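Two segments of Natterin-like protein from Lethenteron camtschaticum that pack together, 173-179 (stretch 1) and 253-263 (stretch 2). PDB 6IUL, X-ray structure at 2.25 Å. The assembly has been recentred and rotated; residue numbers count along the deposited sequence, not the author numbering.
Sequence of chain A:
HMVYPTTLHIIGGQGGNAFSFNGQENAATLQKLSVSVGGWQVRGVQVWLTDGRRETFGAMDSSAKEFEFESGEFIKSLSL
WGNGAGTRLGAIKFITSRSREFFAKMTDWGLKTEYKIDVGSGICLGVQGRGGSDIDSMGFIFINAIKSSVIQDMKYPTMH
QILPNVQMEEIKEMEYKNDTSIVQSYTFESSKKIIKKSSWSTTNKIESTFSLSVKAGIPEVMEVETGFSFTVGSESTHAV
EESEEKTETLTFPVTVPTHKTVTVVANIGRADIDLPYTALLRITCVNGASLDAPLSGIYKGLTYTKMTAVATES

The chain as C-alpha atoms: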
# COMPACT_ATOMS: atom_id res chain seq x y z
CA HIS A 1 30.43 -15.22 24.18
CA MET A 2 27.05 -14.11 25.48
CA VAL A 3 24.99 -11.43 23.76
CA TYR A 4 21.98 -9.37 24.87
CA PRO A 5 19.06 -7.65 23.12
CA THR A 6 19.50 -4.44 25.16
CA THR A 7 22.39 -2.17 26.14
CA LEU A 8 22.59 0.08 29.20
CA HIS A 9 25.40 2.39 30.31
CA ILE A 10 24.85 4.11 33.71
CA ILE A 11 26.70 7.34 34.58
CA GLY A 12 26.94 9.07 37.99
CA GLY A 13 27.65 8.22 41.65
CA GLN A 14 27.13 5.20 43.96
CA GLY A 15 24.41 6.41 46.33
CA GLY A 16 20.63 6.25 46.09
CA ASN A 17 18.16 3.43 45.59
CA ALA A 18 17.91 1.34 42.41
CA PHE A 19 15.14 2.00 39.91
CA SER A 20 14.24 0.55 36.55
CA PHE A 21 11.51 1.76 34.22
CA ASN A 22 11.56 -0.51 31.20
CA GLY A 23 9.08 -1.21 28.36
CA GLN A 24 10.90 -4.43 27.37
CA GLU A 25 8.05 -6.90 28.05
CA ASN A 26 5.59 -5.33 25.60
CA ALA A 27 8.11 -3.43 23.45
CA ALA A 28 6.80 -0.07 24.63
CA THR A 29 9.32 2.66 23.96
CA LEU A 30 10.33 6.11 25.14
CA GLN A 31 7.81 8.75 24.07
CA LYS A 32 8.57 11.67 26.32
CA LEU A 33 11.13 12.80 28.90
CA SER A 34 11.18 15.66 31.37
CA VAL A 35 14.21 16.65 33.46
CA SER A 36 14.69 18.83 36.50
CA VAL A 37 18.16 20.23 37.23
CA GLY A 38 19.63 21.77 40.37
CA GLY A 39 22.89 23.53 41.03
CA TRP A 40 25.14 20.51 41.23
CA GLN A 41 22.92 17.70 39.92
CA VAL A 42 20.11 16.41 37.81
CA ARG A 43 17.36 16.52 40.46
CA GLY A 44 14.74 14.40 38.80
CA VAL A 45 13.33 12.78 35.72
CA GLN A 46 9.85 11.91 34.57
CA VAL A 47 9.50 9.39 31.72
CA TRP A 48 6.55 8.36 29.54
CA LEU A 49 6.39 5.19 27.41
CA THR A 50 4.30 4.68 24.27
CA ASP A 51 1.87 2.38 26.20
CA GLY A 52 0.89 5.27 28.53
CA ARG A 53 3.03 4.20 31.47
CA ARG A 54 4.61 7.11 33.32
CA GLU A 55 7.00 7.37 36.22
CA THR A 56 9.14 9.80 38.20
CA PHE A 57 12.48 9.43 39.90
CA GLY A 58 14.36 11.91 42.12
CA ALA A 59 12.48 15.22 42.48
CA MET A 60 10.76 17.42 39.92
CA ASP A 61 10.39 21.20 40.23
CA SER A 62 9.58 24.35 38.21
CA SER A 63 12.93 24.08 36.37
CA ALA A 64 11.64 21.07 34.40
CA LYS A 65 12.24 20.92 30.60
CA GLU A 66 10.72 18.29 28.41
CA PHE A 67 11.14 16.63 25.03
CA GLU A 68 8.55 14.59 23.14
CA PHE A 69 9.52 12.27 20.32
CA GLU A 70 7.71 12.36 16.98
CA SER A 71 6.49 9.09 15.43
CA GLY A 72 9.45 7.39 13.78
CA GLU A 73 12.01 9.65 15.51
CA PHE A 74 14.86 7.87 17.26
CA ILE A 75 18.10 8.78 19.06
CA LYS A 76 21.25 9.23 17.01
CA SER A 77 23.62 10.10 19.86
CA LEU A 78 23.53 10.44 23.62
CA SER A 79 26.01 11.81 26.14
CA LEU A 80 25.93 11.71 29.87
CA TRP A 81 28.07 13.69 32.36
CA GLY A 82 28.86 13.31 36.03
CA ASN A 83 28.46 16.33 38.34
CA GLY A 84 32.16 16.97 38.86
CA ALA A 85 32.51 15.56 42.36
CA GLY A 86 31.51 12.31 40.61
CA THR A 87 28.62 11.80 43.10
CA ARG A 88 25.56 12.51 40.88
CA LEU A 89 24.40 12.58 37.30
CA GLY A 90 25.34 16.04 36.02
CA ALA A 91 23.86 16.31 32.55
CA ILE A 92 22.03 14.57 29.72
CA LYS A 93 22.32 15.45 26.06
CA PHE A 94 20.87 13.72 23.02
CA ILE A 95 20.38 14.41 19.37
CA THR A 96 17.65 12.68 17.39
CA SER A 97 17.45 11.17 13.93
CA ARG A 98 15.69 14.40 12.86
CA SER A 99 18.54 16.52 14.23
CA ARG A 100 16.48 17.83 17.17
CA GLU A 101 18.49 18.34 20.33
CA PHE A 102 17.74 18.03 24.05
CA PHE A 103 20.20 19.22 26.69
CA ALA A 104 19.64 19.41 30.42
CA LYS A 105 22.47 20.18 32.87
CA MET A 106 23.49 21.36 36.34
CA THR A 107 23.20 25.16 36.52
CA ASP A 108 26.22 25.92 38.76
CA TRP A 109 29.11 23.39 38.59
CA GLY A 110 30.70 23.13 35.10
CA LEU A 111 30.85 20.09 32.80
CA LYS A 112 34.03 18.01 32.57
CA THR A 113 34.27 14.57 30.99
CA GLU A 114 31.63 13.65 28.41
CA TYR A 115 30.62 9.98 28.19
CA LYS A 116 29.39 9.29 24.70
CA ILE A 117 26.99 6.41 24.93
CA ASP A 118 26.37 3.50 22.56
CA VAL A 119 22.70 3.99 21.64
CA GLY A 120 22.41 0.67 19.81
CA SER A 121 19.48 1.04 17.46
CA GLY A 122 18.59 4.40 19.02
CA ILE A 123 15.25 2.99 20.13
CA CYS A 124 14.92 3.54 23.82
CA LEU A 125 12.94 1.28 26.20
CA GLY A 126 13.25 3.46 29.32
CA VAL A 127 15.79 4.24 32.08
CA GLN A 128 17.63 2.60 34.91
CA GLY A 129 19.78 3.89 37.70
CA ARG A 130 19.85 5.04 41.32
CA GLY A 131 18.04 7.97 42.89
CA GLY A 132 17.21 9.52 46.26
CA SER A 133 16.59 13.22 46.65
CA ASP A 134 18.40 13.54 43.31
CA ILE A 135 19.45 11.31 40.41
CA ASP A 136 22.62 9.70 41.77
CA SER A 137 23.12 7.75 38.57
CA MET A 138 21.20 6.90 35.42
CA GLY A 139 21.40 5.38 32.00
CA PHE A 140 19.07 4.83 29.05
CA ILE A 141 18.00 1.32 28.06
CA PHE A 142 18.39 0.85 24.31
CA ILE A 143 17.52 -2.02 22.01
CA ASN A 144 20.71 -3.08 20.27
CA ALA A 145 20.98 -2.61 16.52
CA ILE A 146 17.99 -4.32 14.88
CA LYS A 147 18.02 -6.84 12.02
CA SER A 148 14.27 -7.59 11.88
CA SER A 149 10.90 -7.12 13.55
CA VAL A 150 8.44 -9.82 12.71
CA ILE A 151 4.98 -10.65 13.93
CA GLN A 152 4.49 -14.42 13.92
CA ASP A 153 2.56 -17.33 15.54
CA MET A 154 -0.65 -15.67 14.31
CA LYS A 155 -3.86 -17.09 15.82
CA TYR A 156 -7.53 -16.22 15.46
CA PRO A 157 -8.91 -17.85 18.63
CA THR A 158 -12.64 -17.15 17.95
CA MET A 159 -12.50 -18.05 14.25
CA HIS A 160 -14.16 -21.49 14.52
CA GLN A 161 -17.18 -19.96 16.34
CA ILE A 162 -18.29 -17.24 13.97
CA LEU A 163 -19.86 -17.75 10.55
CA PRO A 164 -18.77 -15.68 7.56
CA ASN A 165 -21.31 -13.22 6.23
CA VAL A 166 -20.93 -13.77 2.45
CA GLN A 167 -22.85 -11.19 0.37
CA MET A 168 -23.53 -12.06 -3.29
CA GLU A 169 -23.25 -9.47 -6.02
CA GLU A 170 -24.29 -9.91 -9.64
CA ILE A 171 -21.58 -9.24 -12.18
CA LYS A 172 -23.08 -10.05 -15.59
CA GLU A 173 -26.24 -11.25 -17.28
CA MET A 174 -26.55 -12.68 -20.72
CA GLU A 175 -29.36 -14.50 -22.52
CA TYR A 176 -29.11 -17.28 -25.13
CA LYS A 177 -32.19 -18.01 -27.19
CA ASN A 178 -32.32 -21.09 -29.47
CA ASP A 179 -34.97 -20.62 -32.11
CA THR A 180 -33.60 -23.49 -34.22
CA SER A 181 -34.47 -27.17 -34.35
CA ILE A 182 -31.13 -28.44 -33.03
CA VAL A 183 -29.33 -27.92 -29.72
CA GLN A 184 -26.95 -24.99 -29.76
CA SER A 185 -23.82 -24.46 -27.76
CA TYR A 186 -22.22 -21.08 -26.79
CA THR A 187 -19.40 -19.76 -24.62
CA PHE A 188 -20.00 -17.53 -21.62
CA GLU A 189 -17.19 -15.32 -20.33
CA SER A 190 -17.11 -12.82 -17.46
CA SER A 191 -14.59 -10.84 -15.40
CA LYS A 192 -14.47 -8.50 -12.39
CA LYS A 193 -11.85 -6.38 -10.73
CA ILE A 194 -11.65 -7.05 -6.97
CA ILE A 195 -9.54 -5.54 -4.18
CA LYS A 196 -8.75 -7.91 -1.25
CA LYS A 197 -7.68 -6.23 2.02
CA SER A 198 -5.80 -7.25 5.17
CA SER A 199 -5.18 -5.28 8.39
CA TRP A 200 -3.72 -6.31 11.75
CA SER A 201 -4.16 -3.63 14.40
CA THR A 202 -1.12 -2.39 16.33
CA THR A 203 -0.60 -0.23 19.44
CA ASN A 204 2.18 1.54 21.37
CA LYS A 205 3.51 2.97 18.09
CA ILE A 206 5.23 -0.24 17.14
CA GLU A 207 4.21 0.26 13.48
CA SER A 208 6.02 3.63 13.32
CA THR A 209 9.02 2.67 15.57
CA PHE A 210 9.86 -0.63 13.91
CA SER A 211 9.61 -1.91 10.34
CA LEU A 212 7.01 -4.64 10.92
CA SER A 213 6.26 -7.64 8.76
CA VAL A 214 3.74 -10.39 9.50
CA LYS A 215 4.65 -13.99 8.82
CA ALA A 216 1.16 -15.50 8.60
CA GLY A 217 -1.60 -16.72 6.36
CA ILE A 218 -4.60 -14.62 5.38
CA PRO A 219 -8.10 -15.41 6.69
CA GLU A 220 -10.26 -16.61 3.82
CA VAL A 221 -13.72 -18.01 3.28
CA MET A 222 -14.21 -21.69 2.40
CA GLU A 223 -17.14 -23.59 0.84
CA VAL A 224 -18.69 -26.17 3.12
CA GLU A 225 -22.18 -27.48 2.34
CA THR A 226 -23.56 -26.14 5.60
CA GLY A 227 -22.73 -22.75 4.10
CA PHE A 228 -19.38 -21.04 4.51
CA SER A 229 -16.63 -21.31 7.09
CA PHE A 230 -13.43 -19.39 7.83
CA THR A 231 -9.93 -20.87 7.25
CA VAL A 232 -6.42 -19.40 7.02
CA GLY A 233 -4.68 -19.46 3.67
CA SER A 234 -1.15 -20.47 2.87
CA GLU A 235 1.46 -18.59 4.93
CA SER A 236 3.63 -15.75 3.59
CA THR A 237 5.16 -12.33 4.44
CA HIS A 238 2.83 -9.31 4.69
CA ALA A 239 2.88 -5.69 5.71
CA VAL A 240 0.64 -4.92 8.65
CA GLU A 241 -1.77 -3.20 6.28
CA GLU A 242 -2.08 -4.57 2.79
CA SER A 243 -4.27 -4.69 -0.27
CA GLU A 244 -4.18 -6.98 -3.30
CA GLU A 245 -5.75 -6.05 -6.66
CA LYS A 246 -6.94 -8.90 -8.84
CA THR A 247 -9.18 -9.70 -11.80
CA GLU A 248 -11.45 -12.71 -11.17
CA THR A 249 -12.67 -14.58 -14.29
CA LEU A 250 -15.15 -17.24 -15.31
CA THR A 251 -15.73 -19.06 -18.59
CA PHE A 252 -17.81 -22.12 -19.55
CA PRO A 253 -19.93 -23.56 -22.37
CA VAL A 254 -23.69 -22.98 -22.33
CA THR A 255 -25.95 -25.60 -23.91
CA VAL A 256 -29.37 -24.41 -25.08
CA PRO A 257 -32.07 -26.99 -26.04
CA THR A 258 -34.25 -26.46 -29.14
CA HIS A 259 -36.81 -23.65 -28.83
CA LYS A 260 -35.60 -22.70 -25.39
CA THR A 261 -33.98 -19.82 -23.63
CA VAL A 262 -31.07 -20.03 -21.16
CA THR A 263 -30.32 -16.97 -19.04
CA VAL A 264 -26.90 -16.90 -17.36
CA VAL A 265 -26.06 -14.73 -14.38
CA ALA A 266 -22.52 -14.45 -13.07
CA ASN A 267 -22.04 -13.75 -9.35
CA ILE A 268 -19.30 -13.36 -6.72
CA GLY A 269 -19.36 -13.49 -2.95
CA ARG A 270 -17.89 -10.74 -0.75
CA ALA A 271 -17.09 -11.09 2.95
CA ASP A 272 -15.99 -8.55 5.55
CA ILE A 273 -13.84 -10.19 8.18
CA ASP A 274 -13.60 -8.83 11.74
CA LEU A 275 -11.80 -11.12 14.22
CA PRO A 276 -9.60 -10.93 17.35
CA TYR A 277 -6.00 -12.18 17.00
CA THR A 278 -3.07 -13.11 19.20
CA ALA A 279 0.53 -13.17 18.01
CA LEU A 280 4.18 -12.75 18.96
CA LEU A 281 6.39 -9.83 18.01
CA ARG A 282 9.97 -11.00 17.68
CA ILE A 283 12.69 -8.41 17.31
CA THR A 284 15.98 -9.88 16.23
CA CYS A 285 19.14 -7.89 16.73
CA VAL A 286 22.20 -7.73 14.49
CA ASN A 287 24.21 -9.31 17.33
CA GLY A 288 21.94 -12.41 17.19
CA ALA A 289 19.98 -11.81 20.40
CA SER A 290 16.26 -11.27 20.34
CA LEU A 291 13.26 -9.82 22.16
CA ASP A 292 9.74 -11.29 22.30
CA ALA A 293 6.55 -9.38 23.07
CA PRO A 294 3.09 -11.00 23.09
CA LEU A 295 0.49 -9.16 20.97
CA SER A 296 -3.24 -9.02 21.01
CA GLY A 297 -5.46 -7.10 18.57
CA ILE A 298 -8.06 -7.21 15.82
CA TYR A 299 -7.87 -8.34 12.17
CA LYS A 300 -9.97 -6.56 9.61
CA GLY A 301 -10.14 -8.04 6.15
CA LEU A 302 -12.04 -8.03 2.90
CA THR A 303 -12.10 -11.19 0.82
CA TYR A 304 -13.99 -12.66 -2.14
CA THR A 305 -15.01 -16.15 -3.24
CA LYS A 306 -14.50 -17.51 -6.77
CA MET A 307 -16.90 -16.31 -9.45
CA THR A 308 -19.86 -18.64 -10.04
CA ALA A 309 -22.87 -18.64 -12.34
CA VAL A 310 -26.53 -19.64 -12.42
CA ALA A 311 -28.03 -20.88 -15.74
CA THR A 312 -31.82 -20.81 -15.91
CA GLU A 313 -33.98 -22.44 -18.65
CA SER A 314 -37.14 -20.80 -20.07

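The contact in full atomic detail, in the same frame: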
# COMPACT_ATOMS: atom_id res chain seq x y z
N GLU A 173 -25.09 -10.44 -16.84
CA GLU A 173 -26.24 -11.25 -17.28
C GLU A 173 -26.30 -11.30 -18.77
O GLU A 173 -26.23 -10.24 -19.46
CB GLU A 173 -27.57 -10.70 -16.75
CG GLU A 173 -28.80 -11.49 -17.18
CD GLU A 173 -30.09 -11.08 -16.42
OE1 GLU A 173 -30.01 -10.47 -15.33
OE2 GLU A 173 -31.21 -11.37 -16.88
N MET A 174 -26.47 -12.50 -19.29
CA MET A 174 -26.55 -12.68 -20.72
C MET A 174 -27.65 -13.72 -21.02
O MET A 174 -27.90 -14.65 -20.25
CB MET A 174 -25.17 -13.13 -21.25
CG MET A 174 -25.02 -13.26 -22.74
SD MET A 174 -25.82 -11.94 -23.68
CE MET A 174 -25.72 -12.66 -25.33
N GLU A 175 -28.28 -13.58 -22.16
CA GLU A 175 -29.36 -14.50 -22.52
C GLU A 175 -29.06 -15.18 -23.87
O GLU A 175 -28.56 -14.55 -24.81
CB GLU A 175 -30.68 -13.74 -22.59
CG GLU A 175 -31.91 -14.58 -22.92
CD GLU A 175 -33.17 -13.71 -23.09
OE1 GLU A 175 -33.79 -13.39 -22.05
OE2 GLU A 175 -33.49 -13.31 -24.22
N TYR A 176 -29.35 -16.47 -23.93
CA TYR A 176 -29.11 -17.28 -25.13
C TYR A 176 -30.44 -17.87 -25.54
O TYR A 176 -31.06 -18.61 -24.76
CB TYR A 176 -28.11 -18.40 -24.82
CG TYR A 176 -26.78 -17.87 -24.35
CD1 TYR A 176 -25.83 -17.43 -25.26
CD2 TYR A 176 -26.49 -17.78 -23.00
CE1 TYR A 176 -24.60 -16.92 -24.84
CE2 TYR A 176 -25.28 -17.24 -22.57
CZ TYR A 176 -24.35 -16.81 -23.48
OH TYR A 176 -23.17 -16.26 -23.02
N LYS A 177 -30.91 -17.52 -26.72
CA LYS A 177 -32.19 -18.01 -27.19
C LYS A 177 -31.99 -18.88 -28.45
O LYS A 177 -31.41 -18.44 -29.43
CB LYS A 177 -33.14 -16.85 -27.46
CG LYS A 177 -34.58 -17.37 -27.58
CD LYS A 177 -35.62 -16.33 -27.99
CE LYS A 177 -37.02 -16.89 -27.69
NZ LYS A 177 -38.13 -16.19 -28.40
N ASN A 178 -32.49 -20.10 -28.39
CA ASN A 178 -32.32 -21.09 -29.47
C ASN A 178 -33.66 -21.28 -30.16
O ASN A 178 -34.56 -21.98 -29.66
CB ASN A 178 -31.82 -22.44 -28.94
CG ASN A 178 -31.53 -23.45 -30.05
OD1 ASN A 178 -31.73 -23.14 -31.22
ND2 ASN A 178 -31.02 -24.64 -29.69
N ASP A 179 -33.76 -20.62 -31.31
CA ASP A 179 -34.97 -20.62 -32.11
C ASP A 179 -34.87 -21.65 -33.24
O ASP A 179 -35.79 -21.77 -34.06
CB ASP A 179 -35.20 -19.23 -32.71
CG ASP A 179 -35.83 -18.25 -31.72
OD1 ASP A 179 -36.43 -18.62 -30.69
OD2 ASP A 179 -35.77 -17.05 -32.02
N PRO A 253 -18.96 -23.38 -21.31
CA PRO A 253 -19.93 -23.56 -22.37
C PRO A 253 -21.38 -23.54 -21.83
O PRO A 253 -21.65 -24.03 -20.74
CB PRO A 253 -19.58 -24.95 -22.92
CG PRO A 253 -19.00 -25.68 -21.73
CD PRO A 253 -18.24 -24.63 -20.98
N VAL A 254 -22.28 -23.03 -22.64
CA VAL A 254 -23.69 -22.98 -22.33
C VAL A 254 -24.45 -23.76 -23.40
O VAL A 254 -24.37 -23.45 -24.58
CB VAL A 254 -24.18 -21.51 -22.33
CG1 VAL A 254 -25.66 -21.43 -22.06
CG2 VAL A 254 -23.38 -20.68 -21.31
N THR A 255 -25.18 -24.77 -22.98
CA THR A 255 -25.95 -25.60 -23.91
C THR A 255 -27.41 -25.18 -23.86
O THR A 255 -27.99 -25.11 -22.79
CB THR A 255 -25.82 -27.05 -23.53
OG1 THR A 255 -24.46 -27.42 -23.64
CG2 THR A 255 -26.55 -27.93 -24.48
N VAL A 256 -27.99 -24.87 -25.01
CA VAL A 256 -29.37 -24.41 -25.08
C VAL A 256 -30.20 -25.38 -25.93
O VAL A 256 -29.92 -25.56 -27.11
CB VAL A 256 -29.46 -23.02 -25.68
CG1 VAL A 256 -30.88 -22.48 -25.52
CG2 VAL A 256 -28.41 -22.12 -25.05
N PRO A 257 -31.18 -26.05 -25.31
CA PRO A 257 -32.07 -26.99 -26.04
C PRO A 257 -32.86 -26.27 -27.13
O PRO A 257 -32.93 -25.04 -27.12
CB PRO A 257 -33.03 -27.52 -24.95
CG PRO A 257 -32.32 -27.29 -23.65
CD PRO A 257 -31.40 -26.09 -23.86
N THR A 258 -33.42 -27.02 -28.07
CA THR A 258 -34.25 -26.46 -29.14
C THR A 258 -35.46 -25.71 -28.61
O THR A 258 -36.18 -26.20 -27.71
CB THR A 258 -34.78 -27.57 -30.10
OG1 THR A 258 -35.56 -28.51 -29.38
CG2 THR A 258 -33.69 -28.38 -30.63
N HIS A 259 -35.66 -24.51 -29.15
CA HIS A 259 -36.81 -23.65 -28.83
C HIS A 259 -36.85 -23.32 -27.36
O HIS A 259 -37.90 -23.36 -26.71
CB HIS A 259 -38.12 -24.29 -29.34
CG HIS A 259 -38.15 -24.45 -30.83
ND1 HIS A 259 -38.05 -25.67 -31.44
CD2 HIS A 259 -38.18 -23.53 -31.82
CE1 HIS A 259 -38.07 -25.51 -32.76
NE2 HIS A 259 -38.14 -24.21 -33.01
N LYS A 260 -35.68 -23.01 -26.82
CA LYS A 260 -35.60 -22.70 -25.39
C LYS A 260 -34.67 -21.53 -25.19
O LYS A 260 -33.90 -21.15 -26.09
CB LYS A 260 -35.15 -23.92 -24.58
CG LYS A 260 -36.10 -24.32 -23.47
CD LYS A 260 -37.26 -25.20 -23.93
CE LYS A 260 -38.23 -25.50 -22.78
NZ LYS A 260 -38.55 -24.26 -21.97
N THR A 261 -34.80 -20.92 -24.03
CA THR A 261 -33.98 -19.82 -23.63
C THR A 261 -33.17 -20.21 -22.38
O THR A 261 -33.70 -20.83 -21.46
CB THR A 261 -34.87 -18.61 -23.32
OG1 THR A 261 -35.59 -18.22 -24.50
CG2 THR A 261 -34.05 -17.38 -22.80
N VAL A 262 -31.89 -19.83 -22.36
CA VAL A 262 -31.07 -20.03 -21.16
C VAL A 262 -30.54 -18.65 -20.77
O VAL A 262 -29.95 -17.92 -21.59
CB VAL A 262 -29.90 -21.00 -21.38
CG1 VAL A 262 -29.03 -21.07 -20.14
CG2 VAL A 262 -30.42 -22.37 -21.71
N THR A 263 -30.76 -18.28 -19.52
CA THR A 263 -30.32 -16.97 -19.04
C THR A 263 -29.22 -17.28 -18.03
O THR A 263 -29.37 -18.11 -17.13
CB THR A 263 -31.49 -16.17 -18.38
OG1 THR A 263 -32.60 -16.03 -19.31
CG2 THR A 263 -31.05 -14.79 -18.05

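Stretch 1 runs antiparallel to strand 260-263, their axes at 165° and 4.7 Å apart at closest approach; strand 253-256 lies farther off, 7.9 Å away at closest approach and inclined at 38°. Glu173, its side chain extended (chi1 and chi2 both t), brings its OE2 to 3.6 Å from Thr263 CG2. Met174 contributes through its backbone: its O receives a CA-H...O contact from Thr263 CA at 3.6 Å, while its side-chain end leads away.

Glu175 faces Thr263 in a non-hydrogen-bonded pair, which explains the short CA-CA distance of 4.4 Å. Its CG packs 3.5 Å from Thr261 CG2, two bridge positions along, on the same sheet face.

Tyr176 and Val262 form the best-defined hydrogen-bonded pair. Tyr176 N donates to Val262 O and Val262 N donates to Tyr176 O, each at 2.8 Å and with angles of 162° and 170°, so both bonds are nearly straight. The Tyr176 side chain turns to the opposite face from Glu175, where its CB meets Val256 CG2 at 3.7 Å and its CD2 meets Val254 CG1 at 3.9 Å. These apolar contacts tie the more distant strand to the pair.

Lys177 returns to the face of Glu175; its CG lies 3.4 Å from Thr261 OG1, but the extended chain then leads away, and its NZ makes a long salt bridge with Asp179 OD1 (3.7 Å).

At Asn178 the ladder loosens. Asn178 N donates well to Lys260 O (2.9 Å, 171°), whereas the return bond from Lys260 N to Asn178 O is weak (3.2 Å, 128°). The side chain adds a separate bond: ND2 donates to Val256 O (3.0 Å, 157°), linking stretch 1 to the residue just before the type II turn Pro257-Lys260. Beyond it, Asp179 O approaches His259 NE2 to 3.5 Å.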